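Local coordinates for protein acyl-CoA dehydrogenase (Bacillus anthracis, PDB 3OWA) that binds FAD and, as a member of the acyl-CoA dehydrogenase family, probably oxidises the acyl chain of a coenzyme A thioester, at residues A11-T23 / F422-K436. Numbering follows the deposited sequence.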
loop_
_atom_site.group_PDB
_atom_site.type_symbol
_atom_site.label_atom_id
_atom_site.label_comp_id
_atom_site.label_asym_id
_atom_site.label_seq_id
_atom_site.Cartn_x
_atom_site.Cartn_y
_atom_site.Cartn_z
ATOM N N ALA A 11 30.424 14.961 20.404
ATOM C CA ALA A 11 29.193 14.262 19.915
ATOM C C ALA A 11 29.499 13.252 18.793
ATOM O O ALA A 11 30.663 13.075 18.409
ATOM C CB ALA A 11 28.144 15.287 19.469
ATOM N N VAL A 12 28.453 12.580 18.305
ATOM C CA VAL A 12 28.542 11.506 17.300
ATOM C C VAL A 12 28.373 12.090 15.891
ATOM O O VAL A 12 27.476 12.899 15.666
ATOM C CB VAL A 12 27.446 10.437 17.599
ATOM C CG1 VAL A 12 27.156 9.536 16.406
ATOM C CG2 VAL A 12 27.824 9.623 18.825
ATOM N N LYS A 13 29.230 11.705 14.945
ATOM C CA LYS A 13 29.142 12.269 13.597
ATOM C C LYS A 13 27.997 11.681 12.788
ATOM O O LYS A 13 27.618 10.528 12.982
ATOM C CB LYS A 13 30.444 12.091 12.823
ATOM C CG LYS A 13 31.480 13.156 13.139
ATOM C CD LYS A 13 32.764 12.973 12.342
ATOM C CE LYS A 13 33.694 14.184 12.560
ATOM N NZ LYS A 13 35.105 13.934 12.123
ATOM N N GLY A 14 27.463 12.488 11.877
ATOM C CA GLY A 14 26.440 12.027 10.951
ATOM C C GLY A 14 26.948 10.899 10.074
ATOM O O GLY A 14 28.031 11.003 9.487
ATOM N N GLY A 15 26.177 9.814 10.011
ATOM C CA GLY A 15 26.524 8.664 9.189
ATOM C C GLY A 15 27.521 7.698 9.821
ATOM O O GLY A 15 27.825 6.660 9.247
ATOM N N SER A 16 28.011 8.020 11.013
ATOM C CA SER A 16 29.032 7.192 11.653
ATOM C C SER A 16 28.483 5.866 12.178
ATOM O O SER A 16 29.247 4.903 12.347
ATOM C CB SER A 16 29.820 7.961 12.729
ATOM O OG SER A 16 29.023 8.329 13.847
ATOM N N PHE A 17 27.169 5.799 12.410
ATOM C CA PHE A 17 26.539 4.538 12.809
ATOM C C PHE A 17 26.900 3.387 11.853
ATOM O O PHE A 17 26.870 2.230 12.238
ATOM C CB PHE A 17 25.012 4.675 12.901
ATOM C CG PHE A 17 24.331 4.915 11.570
ATOM C CD1 PHE A 17 23.953 3.850 10.757
ATOM C CD2 PHE A 17 24.067 6.216 11.130
ATOM C CE1 PHE A 17 23.328 4.077 9.520
ATOM C CE2 PHE A 17 23.433 6.446 9.904
ATOM C CZ PHE A 17 23.073 5.371 9.098
ATOM N N LEU A 18 27.233 3.710 10.613
ATOM C CA LEU A 18 27.518 2.702 9.619
ATOM C C LEU A 18 28.867 1.994 9.838
ATOM O O LEU A 18 29.094 0.886 9.331
ATOM C CB LEU A 18 27.491 3.330 8.225
ATOM C CG LEU A 18 27.878 2.402 7.064
ATOM C CD1 LEU A 18 27.015 1.142 7.038
ATOM C CD2 LEU A 18 27.837 3.127 5.708
ATOM N N VAL A 19 29.740 2.631 10.609
ATOM C CA VAL A 19 31.164 2.286 10.650
ATOM C C VAL A 19 31.707 2.161 12.086
ATOM O O VAL A 19 32.775 1.590 12.308
ATOM C CB VAL A 19 31.954 3.341 9.817
ATOM C CG1 VAL A 19 33.335 3.539 10.319
ATOM C CG2 VAL A 19 31.979 2.962 8.356
ATOM N N ASP A 20 30.972 2.681 13.061
ATOM C CA ASP A 20 31.435 2.692 14.445
ATOM C C ASP A 20 30.453 1.948 15.318
ATOM O O ASP A 20 29.265 1.854 14.998
ATOM C CB ASP A 20 31.598 4.129 14.960
ATOM C CG ASP A 20 32.764 4.867 14.298
ATOM O OD1 ASP A 20 33.755 4.209 13.902
ATOM O OD2 ASP A 20 32.702 6.113 14.182
ATOM N N GLU A 21 30.949 1.432 16.431
ATOM C CA GLU A 21 30.147 0.628 17.332
ATOM C C GLU A 21 29.442 1.572 18.312
ATOM O O GLU A 21 29.946 1.815 19.410
ATOM C CB GLU A 21 31.068 -0.368 18.066
ATOM C CG GLU A 21 30.510 -1.771 18.241
ATOM C CD GLU A 21 29.783 -1.957 19.568
ATOM O OE1 GLU A 21 28.897 -1.132 19.901
ATOM O OE2 GLU A 21 30.095 -2.940 20.280
ATOM N N ILE A 22 28.289 2.107 17.917
ATOM C CA ILE A 22 27.557 3.071 18.744
ATOM C C ILE A 22 27.065 2.438 20.048
ATOM O O ILE A 22 26.637 1.292 20.074
ATOM C CB ILE A 22 26.357 3.705 17.984
ATOM C CG1 ILE A 22 26.783 4.243 16.607
ATOM C CG2 ILE A 22 25.635 4.741 18.869
ATOM C CD1 ILE A 22 27.777 5.402 16.599
ATOM N N THR A 23 27.118 3.218 21.118
ATOM C CA THR A 23 26.890 2.739 22.459
ATOM C C THR A 23 25.570 3.288 23.021
ATOM O O THR A 23 25.122 4.354 22.592
ATOM C CB THR A 23 28.098 3.196 23.331
ATOM O OG1 THR A 23 28.456 2.153 24.235
ATOM C CG2 THR A 23 27.828 4.471 24.086
ATOM N N PHE A 422 27.018 9.482 1.837
ATOM C CA PHE A 422 28.095 8.701 2.460
ATOM C C PHE A 422 29.432 8.898 1.753
ATOM O O PHE A 422 30.449 9.163 2.401
ATOM C CB PHE A 422 27.753 7.208 2.556
ATOM C CG PHE A 422 26.975 6.851 3.779
ATOM C CD1 PHE A 422 27.576 6.905 5.033
ATOM C CD2 PHE A 422 25.638 6.465 3.684
ATOM C CE1 PHE A 422 26.869 6.582 6.189
ATOM C CE2 PHE A 422 24.907 6.136 4.827
ATOM C CZ PHE A 422 25.527 6.191 6.096
ATOM N N LEU A 423 29.425 8.800 0.427
ATOM C CA LEU A 423 30.655 8.921 -0.364
ATOM C C LEU A 423 31.265 10.335 -0.304
ATOM O O LEU A 423 32.490 10.488 -0.294
ATOM C CB LEU A 423 30.392 8.477 -1.809
ATOM C CG LEU A 423 30.447 6.988 -2.213
ATOM C CD1 LEU A 423 30.313 5.969 -1.056
ATOM C CD2 LEU A 423 29.376 6.702 -3.273
ATOM N N ARG A 424 30.411 11.357 -0.247
ATOM C CA ARG A 424 30.854 12.741 -0.135
ATOM C C ARG A 424 31.487 12.989 1.224
ATOM O O ARG A 424 32.445 13.754 1.328
ATOM C CB ARG A 424 29.700 13.715 -0.363
ATOM C CG ARG A 424 30.116 15.032 -1.005
ATOM C CD ARG A 424 28.913 15.876 -1.373
ATOM N NE ARG A 424 29.130 16.644 -2.607
ATOM C CZ ARG A 424 28.203 17.388 -3.221
ATOM N NH1 ARG A 424 28.511 18.041 -4.333
ATOM N NH2 ARG A 424 26.969 17.486 -2.733
ATOM N N LYS A 425 30.965 12.342 2.262
ATOM C CA LYS A 425 31.548 12.450 3.588
ATOM C C LYS A 425 32.903 11.714 3.679
ATOM O O LYS A 425 33.780 12.106 4.460
ATOM C CB LYS A 425 30.575 11.950 4.649
ATOM C CG LYS A 425 29.443 12.907 4.964
ATOM C CD LYS A 425 28.480 12.273 5.941
ATOM C CE LYS A 425 27.285 13.174 6.230
ATOM N NZ LYS A 425 27.612 14.230 7.220
ATOM N N ALA A 426 33.068 10.658 2.882
ATOM C CA ALA A 426 34.344 9.945 2.787
ATOM C C ALA A 426 35.410 10.798 2.077
ATOM O O ALA A 426 36.579 10.787 2.476
ATOM C CB ALA A 426 34.167 8.616 2.084
HETATM N N MSE A 427 34.996 11.539 1.041
HETATM C CA MSE A 427 35.876 12.488 0.326
HETATM C C MSE A 427 36.362 13.640 1.215
HETATM O O MSE A 427 37.552 13.949 1.256
HETATM C CB MSE A 427 35.171 13.080 -0.903
HETATM C CG MSE A 427 34.907 12.104 -2.038
HETATM SE SE MSE A 427 34.535 13.098 -3.668
HETATM C CE MSE A 427 32.785 13.845 -3.208
ATOM N N LYS A 428 35.434 14.274 1.924
ATOM C CA LYS A 428 35.763 15.398 2.797
ATOM C C LYS A 428 36.471 14.974 4.103
ATOM O O LYS A 428 36.841 15.820 4.922
ATOM C CB LYS A 428 34.508 16.244 3.062
ATOM C CG LYS A 428 34.006 16.991 1.820
ATOM C CD LYS A 428 32.681 17.731 2.075
ATOM C CE LYS A 428 32.053 18.233 0.764
ATOM N NZ LYS A 428 30.578 18.446 0.876
ATOM N N GLY A 429 36.673 13.670 4.288
ATOM C CA GLY A 429 37.412 13.162 5.445
ATOM C C GLY A 429 36.656 13.063 6.759
ATOM O O GLY A 429 37.260 12.796 7.800
ATOM N N GLU A 430 35.336 13.267 6.712
ATOM C CA GLU A 430 34.470 13.160 7.898
ATOM C C GLU A 430 34.243 11.714 8.328
ATOM O O GLU A 430 34.042 11.439 9.510
ATOM C CB GLU A 430 33.113 13.829 7.653
ATOM C CG GLU A 430 33.068 15.328 7.889
ATOM C CD GLU A 430 31.696 15.915 7.569
ATOM O OE1 GLU A 430 30.877 16.080 8.506
ATOM O OE2 GLU A 430 31.428 16.192 6.375
ATOM N N LEU A 431 34.252 10.801 7.361
ATOM C CA LEU A 431 34.043 9.385 7.635
ATOM C C LEU A 431 35.173 8.555 7.044
ATOM O O LEU A 431 35.494 8.689 5.857
ATOM C CB LEU A 431 32.683 8.893 7.104
ATOM C CG LEU A 431 31.391 9.467 7.698
ATOM C CD1 LEU A 431 30.169 8.939 6.945
ATOM C CD2 LEU A 431 31.280 9.196 9.206
ATOM N N PRO A 432 35.773 7.685 7.873
ATOM C CA PRO A 432 36.902 6.850 7.461
ATOM C C PRO A 432 36.450 5.636 6.647
ATOM O O PRO A 432 36.778 4.500 6.999
ATOM C CB PRO A 432 37.503 6.409 8.799
ATOM C CG PRO A 432 36.324 6.350 9.721
ATOM C CD PRO A 432 35.395 7.449 9.282
ATOM N N LEU A 433 35.726 5.886 5.556
ATOM C CA LEU A 433 35.086 4.813 4.771
ATOM C C LEU A 433 36.055 3.899 4.005
ATOM O O LEU A 433 35.891 2.680 4.037
ATOM C CB LEU A 433 33.992 5.360 3.829
ATOM C CG LEU A 433 32.673 5.948 4.359
ATOM C CD1 LEU A 433 31.661 6.001 3.220
ATOM C CD2 LEU A 433 32.098 5.169 5.537
ATOM N N LEU A 434 37.040 4.486 3.318
ATOM C CA LEU A 434 38.071 3.706 2.615
ATOM C C LEU A 434 38.857 2.846 3.598
ATOM O O LEU A 434 38.996 1.636 3.400
ATOM C CB LEU A 434 39.028 4.617 1.830
ATOM C CG LEU A 434 38.640 5.058 0.414
ATOM C CD1 LEU A 434 39.541 6.202 -0.032
ATOM C CD2 LEU A 434 38.702 3.903 -0.583
ATOM N N GLN A 435 39.345 3.497 4.659
ATOM C CA GLN A 435 40.132 2.864 5.722
ATOM C C GLN A 435 39.363 1.782 6.489
ATOM O O GLN A 435 39.970 0.912 7.128
ATOM C CB GLN A 435 40.658 3.921 6.697
ATOM C CG GLN A 435 41.850 4.717 6.181
ATOM C CD GLN A 435 42.671 5.323 7.305
ATOM O OE1 GLN A 435 42.228 6.257 7.980
ATOM N NE2 GLN A 435 43.875 4.791 7.514
ATOM N N LYS A 436 38.033 1.846 6.419
ATOM C CA LYS A 436 37.162 0.874 7.093
ATOM C C LYS A 436 36.731 -0.258 6.145
ATOM O O LYS A 436 36.489 -1.396 6.579
ATOM C CB LYS A 436 35.945 1.583 7.713
ATOM C CG LYS A 436 35.680 1.195 9.160
ATOM C CD LYS A 436 36.699 1.816 10.106
ATOM C CE LYS A 436 36.849 1.005 11.385
ATOM N NZ LYS A 436 35.783 1.318 12.368
HETATM O O HOH W 1 29.530 13.491 8.850
#
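The N-terminal loop that precedes helix 35-52 packs, through a beta turn and a short 3-10 segment, against the end of helix 411-427, the link after it and the first turn of helix 433-444. The type II turn K13-S16 brings G15 against F422. Glycine suits position 15, whose phi is positive (82°) and whose CA lies close to F422 and L431. G15 O lies 3.2 Å from F422 CE1, at the ring's edge, while L18 CD2 sits over one face, offset toward the rim, in a CH-pi contact, 3.8 Å from the centroid. A chi1 of 176° sets L18 CG anti to the backbone N, and chi2 then turns CD2 over the ring. F17 CZ meets F422 CZ edgewise to the F422 ring, the two side chains crossing at about a right angle; V500 of helix 490-520 touches both. The two methyls of L431 lie against the turn, CD2 3.9 Å from S16 CA and both near G14 O. V19 uses both branches: CG2 meets L433 CD2 at 3.6 Å, and CG1 rests on K436 CG and P432 CG. Lysine suits position 436 because its bent methylene chain lies across V19 and delivers NZ to V19 O (3.0 Å, C=O...N angle 155°); D20 OD1 forms a long salt bridge to K436 NZ at 3.9 Å. One water accepts from K425 NZ and lies within hydrogen-bonding distance of G14 O and E430 OE1. The contact thus joins an apolar centre to lysine ammonium groups at its margins, K436 satisfying a loop carbonyl and its charge probably eased by D20.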